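Local atomic coordinates of glutathione S-transferase (PDB entry 7MIQ), a protein that probably catalyses the conjugation of glutathione to electrophilic compounds, as a dimeric glutathione S-transferase of the Gtt2 class. Residues 90-101 and 155-166. Numbering follows the deposited sequence.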
ATOM      1  N   GLU A  90      12.883  -7.029  10.053  1.00 14.87           N
ATOM      2  CA  GLU A  90      12.199  -7.747   8.979  1.00 13.49           C
ATOM      3  C   GLU A  90      10.801  -7.190   8.733  1.00 17.09           C
ATOM      4  O   GLU A  90      10.361  -7.084   7.582  1.00 13.18           O
ATOM      5  CB  GLU A  90      12.117  -9.240   9.301  1.00 15.20           C
ATOM      6  CG  GLU A  90      13.440  -9.984   9.203  1.00 14.81           C
ATOM      7  CD  GLU A  90      13.268 -11.492   9.313  1.00 22.08           C
ATOM      8  OE1 GLU A  90      12.120 -11.979   9.203  1.00 18.86           O
ATOM      9  OE2 GLU A  90      14.282 -12.191   9.509  1.00 28.26           O
ATOM     10  N   ARG A  91      10.077  -6.842   9.800  1.00 13.75           N
ATOM     11  CA  ARG A  91       8.728  -6.314   9.615  1.00 15.42           C
ATOM     12  C   ARG A  91       8.755  -4.996   8.851  1.00 15.07           C
ATOM     13  O   ARG A  91       7.872  -4.727   8.028  1.00 13.90           O
ATOM     14  CB  ARG A  91       8.032  -6.155  10.971  1.00 16.20           C
ATOM     15  CG  ARG A  91       7.510  -7.485  11.529  1.00 16.20           C
ATOM     16  CD  ARG A  91       6.660  -7.311  12.783  1.00 17.09           C
ATOM     17  NE  ARG A  91       7.464  -6.981  13.954  1.00 19.23           N
ATOM     18  CZ  ARG A  91       8.029  -7.876  14.754  1.00 22.24           C
ATOM     19  NH1 ARG A  91       7.902  -9.174  14.537  1.00 21.21           N
ATOM     20  NH2 ARG A  91       8.737  -7.458  15.797  1.00 19.26           N
ATOM     21  N   ALA A  92       9.776  -4.173   9.092  1.00 13.09           N
ATOM     22  CA  ALA A  92       9.902  -2.918   8.360  1.00 13.67           C
ATOM     23  C   ALA A  92      10.339  -3.157   6.921  1.00 14.35           C
ATOM     24  O   ALA A  92       9.862  -2.481   6.002  1.00 14.72           O
ATOM     25  CB  ALA A  92      10.885  -1.992   9.074  1.00 14.78           C
ATOM     26  N   GLN A  93      11.245  -4.115   6.703  1.00 14.99           N
ATOM     27  CA  GLN A  93      11.684  -4.418   5.344  1.00 14.57           C
ATOM     28  C   GLN A  93      10.561  -5.057   4.533  1.00 13.87           C
ATOM     29  O   GLN A  93      10.437  -4.807   3.328  1.00 13.70           O
ATOM     30  CB  GLN A  93      12.916  -5.324   5.384  1.00 16.68           C
ATOM     31  CG  GLN A  93      14.159  -4.629   5.920  1.00 13.46           C
ATOM     32  CD  GLN A  93      15.302  -5.591   6.189  1.00 19.88           C
ATOM     33  OE1 GLN A  93      15.084  -6.755   6.531  1.00 20.96           O
ATOM     34  NE2 GLN A  93      16.529  -5.108   6.037  1.00 22.07           N
ATOM     35  N   VAL A  94       9.732  -5.882   5.178  1.00 13.31           N
ATOM     36  CA  VAL A  94       8.556  -6.423   4.502  1.00 12.50           C
ATOM     37  C   VAL A  94       7.636  -5.293   4.060  1.00 12.62           C
ATOM     38  O   VAL A  94       7.202  -5.237   2.903  1.00 11.65           O
ATOM     39  CB  VAL A  94       7.825  -7.429   5.409  1.00 17.70           C
ATOM     40  CG1 VAL A  94       6.398  -7.665   4.912  1.00 14.25           C
ATOM     41  CG2 VAL A  94       8.586  -8.746   5.459  1.00 16.52           C
ATOM     42  N   GLU A  95       7.337  -4.365   4.977  1.00 15.47           N
ATOM     43  CA  GLU A  95       6.492  -3.223   4.637  1.00 13.09           C
ATOM     44  C   GLU A  95       7.095  -2.417   3.495  1.00 16.02           C
ATOM     45  O   GLU A  95       6.392  -2.052   2.543  1.00 12.43           O
ATOM     46  CB  GLU A  95       6.287  -2.333   5.866  1.00 13.96           C
ATOM     47  CG  GLU A  95       5.236  -1.241   5.678  1.00 15.98           C
ATOM     48  CD  GLU A  95       3.824  -1.785   5.705  1.00 16.76           C
ATOM     49  OE1 GLU A  95       3.507  -2.565   6.628  1.00 16.70           O
ATOM     50  OE2 GLU A  95       3.035  -1.442   4.802  1.00 13.17           O
ATOM     51  N   MET A  96       8.402  -2.145   3.568  1.00 11.83           N
ATOM     52  CA  MET A  96       9.068  -1.375   2.520  1.00 13.10           C
ATOM     53  C   MET A  96       8.974  -2.075   1.170  1.00 12.79           C
ATOM     54  O   MET A  96       8.514  -1.489   0.182  1.00 13.52           O
ATOM     55  CB  MET A  96      10.531  -1.137   2.897  1.00 13.29           C
ATOM     56  CG  MET A  96      11.385  -0.641   1.744  1.00 18.55           C
ATOM     57  SD  MET A  96      13.106  -0.352   2.208  1.00 18.34           S
ATOM     58  CE  MET A  96      13.621  -1.983   2.741  1.00 26.31           C
ATOM     59  N   TRP A  97       9.419  -3.333   1.102  1.00 11.79           N
ATOM     60  CA  TRP A  97       9.455  -4.019  -0.188  1.00 13.81           C
ATOM     61  C   TRP A  97       8.059  -4.380  -0.684  1.00 16.12           C
ATOM     62  O   TRP A  97       7.839  -4.446  -1.900  1.00 17.38           O
ATOM     63  CB  TRP A  97      10.335  -5.263  -0.101  1.00 15.59           C
ATOM     64  CG  TRP A  97      11.788  -4.930  -0.264  1.00 16.01           C
ATOM     65  CD1 TRP A  97      12.727  -4.834   0.720  1.00 15.05           C
ATOM     66  CD2 TRP A  97      12.456  -4.615  -1.491  1.00 16.90           C
ATOM     67  NE1 TRP A  97      13.945  -4.488   0.179  1.00 18.70           N
ATOM     68  CE2 TRP A  97      13.804  -4.350  -1.177  1.00 18.29           C
ATOM     69  CE3 TRP A  97      12.045  -4.537  -2.826  1.00 19.05           C
ATOM     70  CZ2 TRP A  97      14.745  -4.015  -2.151  1.00 21.38           C
ATOM     71  CZ3 TRP A  97      12.982  -4.205  -3.793  1.00 19.90           C
ATOM     72  CH2 TRP A  97      14.314  -3.948  -3.449  1.00 19.19           C
ATOM     73  N   HIS A  98       7.107  -4.622   0.223  1.00 12.04           N
ATOM     74  CA  HIS A  98       5.740  -4.867  -0.225  1.00 14.91           C
ATOM     75  C   HIS A  98       5.202  -3.663  -0.979  1.00 15.82           C
ATOM     76  O   HIS A  98       4.624  -3.806  -2.060  1.00 14.57           O
ATOM     77  CB  HIS A  98       4.823  -5.208   0.954  1.00 13.96           C
ATOM     78  CG  HIS A  98       3.736  -6.177   0.604  1.00 14.72           C
ATOM     79  ND1 HIS A  98       2.819  -6.638   1.526  1.00 13.24           N
ATOM     80  CD2 HIS A  98       3.427  -6.782  -0.568  1.00 13.97           C
ATOM     81  CE1 HIS A  98       1.988  -7.480   0.936  1.00 16.80           C
ATOM     82  NE2 HIS A  98       2.337  -7.589  -0.335  1.00 14.52           N
ATOM     83  N   ARG A  99       5.420  -2.462  -0.442  1.00 16.80           N
ATOM     84  CA  ARG A  99       4.907  -1.255  -1.081  1.00 17.16           C
ATOM     85  C   ARG A  99       5.638  -0.957  -2.385  1.00 20.25           C
ATOM     86  O   ARG A  99       5.021  -0.504  -3.357  1.00 18.60           O
ATOM     87  CB  ARG A  99       5.009  -0.082  -0.108  1.00 17.92           C
ATOM     88  CG  ARG A  99       4.018  -0.212   1.035  1.00 16.54           C
ATOM     89  CD  ARG A  99       4.177   0.835   2.121  1.00 20.53           C
ATOM     90  NE  ARG A  99       3.004   0.797   2.987  1.00 26.37           N
ATOM     91  CZ  ARG A  99       1.900   1.503   2.774  1.00 24.11           C
ATOM     92  NH1 ARG A  99       1.826   2.391   1.797  1.00 22.34           N
ATOM     93  NH2 ARG A  99       0.841   1.305   3.554  1.00 24.79           N
ATOM     94  N   VAL A 100       6.947  -1.208  -2.428  1.00 15.41           N
ATOM     95  CA  VAL A 100       7.702  -1.013  -3.666  1.00 14.78           C
ATOM     96  C   VAL A 100       7.184  -1.946  -4.754  1.00 17.60           C
ATOM     97  O   VAL A 100       6.896  -1.518  -5.880  1.00 19.25           O
ATOM     98  CB  VAL A 100       9.207  -1.215  -3.412  1.00 17.78           C
ATOM     99  CG1 VAL A 100       9.958  -1.301  -4.725  1.00 16.05           C
ATOM    100  CG2 VAL A 100       9.757  -0.078  -2.559  1.00 16.72           C
ATOM    101  N   VAL A 101       7.040  -3.237  -4.432  1.00 14.59           N
ATOM    102  CA  VAL A 101       6.548  -4.195  -5.424  1.00 15.32           C
ATOM    103  C   VAL A 101       5.117  -3.857  -5.844  1.00 18.66           C
ATOM    104  O   VAL A 101       4.761  -3.962  -7.024  1.00 20.63           O
ATOM    105  CB  VAL A 101       6.658  -5.636  -4.882  1.00 19.12           C
ATOM    106  CG1 VAL A 101       5.912  -6.610  -5.784  1.00 18.31           C
ATOM    107  CG2 VAL A 101       8.124  -6.055  -4.751  1.00 16.53           C
ATOM    108  N   ILE A 155      12.458 -11.504  -1.747  1.00 13.72           N
ATOM    109  CA  ILE A 155      12.392 -10.088  -2.105  1.00 15.30           C
ATOM    110  C   ILE A 155      12.658  -9.204  -0.890  1.00 14.91           C
ATOM    111  O   ILE A 155      13.536  -8.333  -0.918  1.00 17.15           O
ATOM    112  CB  ILE A 155      11.041  -9.753  -2.760  1.00 16.17           C
ATOM    113  CG1 ILE A 155      10.888 -10.516  -4.080  1.00 14.51           C
ATOM    114  CG2 ILE A 155      10.945  -8.258  -3.009  1.00 15.07           C
ATOM    115  CD1 ILE A 155       9.557 -10.273  -4.774  1.00 13.04           C
ATOM    116  N   ALA A 156      11.900  -9.405   0.189  1.00 14.59           N
ATOM    117  CA  ALA A 156      11.953  -8.473   1.313  1.00 16.10           C
ATOM    118  C   ALA A 156      13.115  -8.773   2.252  1.00 17.75           C
ATOM    119  O   ALA A 156      13.748  -7.847   2.774  1.00 16.26           O
ATOM    120  CB  ALA A 156      10.635  -8.509   2.089  1.00 15.76           C
ATOM    121  N   THR A 157      13.378 -10.054   2.503  1.00 14.98           N
ATOM    122  CA  THR A 157      14.405 -10.502   3.442  1.00 18.10           C
ATOM    123  C   THR A 157      15.051 -11.759   2.867  1.00 23.76           C
ATOM    124  O   THR A 157      14.825 -12.125   1.708  1.00 21.86           O
ATOM    125  CB  THR A 157      13.814 -10.785   4.832  1.00 20.23           C
ATOM    126  OG1 THR A 157      12.904 -11.884   4.742  1.00 20.30           O
ATOM    127  CG2 THR A 157      13.074  -9.569   5.393  1.00 17.82           C
ATOM    128  N   ASP A 158      15.853 -12.438   3.688  1.00 21.82           N
ATOM    129  CA  ASP A 158      16.376 -13.749   3.320  1.00 22.72           C
ATOM    130  C   ASP A 158      15.382 -14.875   3.570  1.00 22.56           C
ATOM    131  O   ASP A 158      15.710 -16.037   3.303  1.00 22.64           O
ATOM    132  CB  ASP A 158      17.684 -14.025   4.062  1.00 25.79           C
ATOM    133  CG  ASP A 158      18.850 -13.245   3.488  1.00 37.38           C
ATOM    134  OD1 ASP A 158      19.013 -13.258   2.247  1.00 41.54           O
ATOM    135  OD2 ASP A 158      19.584 -12.607   4.268  1.00 47.97           O
ATOM    136  N   GLN A 159      14.185 -14.570   4.064  1.00 17.60           N
ATOM    137  CA  GLN A 159      13.157 -15.573   4.287  1.00 18.13           C
ATOM    138  C   GLN A 159      11.952 -15.283   3.403  1.00 16.57           C
ATOM    139  O   GLN A 159      11.653 -14.125   3.093  1.00 15.46           O
ATOM    140  CB  GLN A 159      12.723 -15.621   5.760  1.00 19.66           C
ATOM    141  CG  GLN A 159      13.713 -16.313   6.688  1.00 26.43           C
ATOM    142  CD  GLN A 159      14.961 -15.493   6.939  1.00 40.58           C
ATOM    143  OE1 GLN A 159      14.887 -14.343   7.375  1.00 46.57           O
ATOM    144  NE2 GLN A 159      16.120 -16.079   6.659  1.00 33.95           N
ATOM    145  N   PHE A 160      11.277 -16.354   2.988  1.00 15.04           N
ATOM    146  CA  PHE A 160      10.018 -16.226   2.264  1.00 15.95           C
ATOM    147  C   PHE A 160       9.026 -15.425   3.097  1.00 17.51           C
ATOM    148  O   PHE A 160       8.873 -15.665   4.299  1.00 15.50           O
ATOM    149  CB  PHE A 160       9.458 -17.614   1.945  1.00 14.73           C
ATOM    150  CG  PHE A 160       8.119 -17.596   1.260  1.00 17.85           C
ATOM    151  CD1 PHE A 160       8.030 -17.434  -0.115  1.00 16.76           C
ATOM    152  CD2 PHE A 160       6.947 -17.762   1.988  1.00 18.22           C
ATOM    153  CE1 PHE A 160       6.801 -17.423  -0.752  1.00 15.02           C
ATOM    154  CE2 PHE A 160       5.711 -17.748   1.359  1.00 16.24           C
ATOM    155  CZ  PHE A 160       5.639 -17.580  -0.013  1.00 15.26           C
ATOM    156  N   SER A 161       8.356 -14.466   2.459  1.00 15.34           N
ATOM    157  CA  SER A 161       7.403 -13.604   3.145  1.00 11.94           C
ATOM    158  C   SER A 161       6.237 -13.306   2.212  1.00 16.13           C
ATOM    159  O   SER A 161       6.214 -13.729   1.053  1.00 14.29           O
ATOM    160  CB  SER A 161       8.064 -12.300   3.606  1.00 14.58           C
ATOM    161  OG  SER A 161       8.252 -11.419   2.511  1.00 14.71           O
ATOM    162  N   VAL A 162       5.267 -12.545   2.729  1.00 13.83           N
ATOM    163  CA  VAL A 162       4.100 -12.165   1.939  1.00 15.02           C
ATOM    164  C   VAL A 162       4.506 -11.388   0.689  1.00 15.31           C
ATOM    165  O   VAL A 162       3.794 -11.411  -0.322  1.00 12.53           O
ATOM    166  CB  VAL A 162       3.117 -11.359   2.815  1.00 12.92           C
ATOM    167  CG1 VAL A 162       3.736 -10.029   3.224  1.00 13.22           C
ATOM    168  CG2 VAL A 162       1.787 -11.150   2.091  1.00 12.70           C
ATOM    169  N   VAL A 163       5.649 -10.696   0.728  1.00 11.44           N
ATOM    170  CA  VAL A 163       6.092  -9.947  -0.446  1.00 14.03           C
ATOM    171  C   VAL A 163       6.368 -10.884  -1.613  1.00 12.93           C
ATOM    172  O   VAL A 163       6.168 -10.519  -2.779  1.00 15.22           O
ATOM    173  CB  VAL A 163       7.329  -9.091  -0.107  1.00 13.43           C
ATOM    174  CG1 VAL A 163       7.733  -8.238  -1.309  1.00 14.32           C
ATOM    175  CG2 VAL A 163       7.049  -8.206   1.102  1.00 14.22           C
ATOM    176  N   ASP A 164       6.817 -12.105  -1.326  1.00 12.54           N
ATOM    177  CA  ASP A 164       7.096 -13.054  -2.397  1.00 16.06           C
ATOM    178  C   ASP A 164       5.814 -13.592  -3.019  1.00 14.85           C
ATOM    179  O   ASP A 164       5.804 -13.942  -4.206  1.00 16.95           O
ATOM    180  CB  ASP A 164       7.968 -14.185  -1.858  1.00 13.80           C
ATOM    181  CG  ASP A 164       9.298 -13.678  -1.328  1.00 15.94           C
ATOM    182  OD1 ASP A 164      10.175 -13.338  -2.149  1.00 15.17           O
ATOM    183  OD2 ASP A 164       9.454 -13.585  -0.092  1.00 17.01           O
ATOM    184  N   ILE A 165       4.726 -13.665  -2.249  1.00 12.66           N
ATOM    185  CA  ILE A 165       3.430 -13.987  -2.845  1.00 13.47           C
ATOM    186  C   ILE A 165       3.025 -12.892  -3.821  1.00 14.45           C
ATOM    187  O   ILE A 165       2.628 -13.157  -4.963  1.00 13.36           O
ATOM    188  CB  ILE A 165       2.364 -14.180  -1.751  1.00 14.70           C
ATOM    189  CG1 ILE A 165       2.782 -15.281  -0.775  1.00 12.35           C
ATOM    190  CG2 ILE A 165       1.007 -14.497  -2.377  1.00 14.32           C
ATOM    191  CD1 ILE A 165       1.819 -15.464   0.378  1.00 11.86           C
ATOM    192  N   THR A 166       3.141 -11.638  -3.381  1.00 15.05           N
ATOM    193  CA  THR A 166       2.780 -10.503  -4.224  1.00 15.07           C
ATOM    194  C   THR A 166       3.701 -10.394  -5.434  1.00 13.07           C
ATOM    195  O   THR A 166       3.243 -10.093  -6.543  1.00 11.91           O
ATOM    196  CB  THR A 166       2.816  -9.224  -3.387  1.00 12.81           C
ATOM    197  OG1 THR A 166       1.840  -9.326  -2.341  1.00 14.75           O
ATOM    198  CG2 THR A 166       2.522  -8.000  -4.242  1.00 15.11           C
TER
HETATM  199  O   HOH W   1      10.975 -12.046   6.661  1.00 22.29           O
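An N-capping box, a hallmark of the helical domain in glutathione S-transferases, starts helix 162-177, and Val163, in the first turn of that helix, packs against helix 88-114 as a knob among Val94, Trp97, His98 and Val101. The two helical segments run nearly parallel, 10° apart, with axes 9.3 Å from each other. A beta-branched valine suits the knob because it spreads two methyls: CG1, anti to its own backbone N (chi1 -176°), lies against Trp97 and Val101, while CG2 reaches Val94 O at 3.5 Å. Ala156, small enough for close backbone approach, sets its CB 3.8 Å from Val94 CA. Over one face of the Trp97 indole, toward the rim, lies the carbonyl oxygen of Ile155, hydrogen-bonded to Arg148. The His98 ring receives Thr166 OG1 at its edge, in the ring plane, and NE2 bonds to that hydroxyl at 2.7 Å; Arg14 of helix 10-22 bonds the same oxygen, tying in the thioredoxin-like domain. Within the capping box, Ser161 OG accepts from Val163 N (3.2 Å), and Asp164 OD2 takes Ser161 N through its anti lone pair, while OD1 receives Ile155 N. At the solvent end, a water bridges Glu90 OE1 and Thr157 OG1, and Ala86 N also bonds that carboxylate oxygen. Inside a largely apolar interface, Thr166 OG1, gripped by both His98 and Arg14, probably fixes the rotation of the His98 ring.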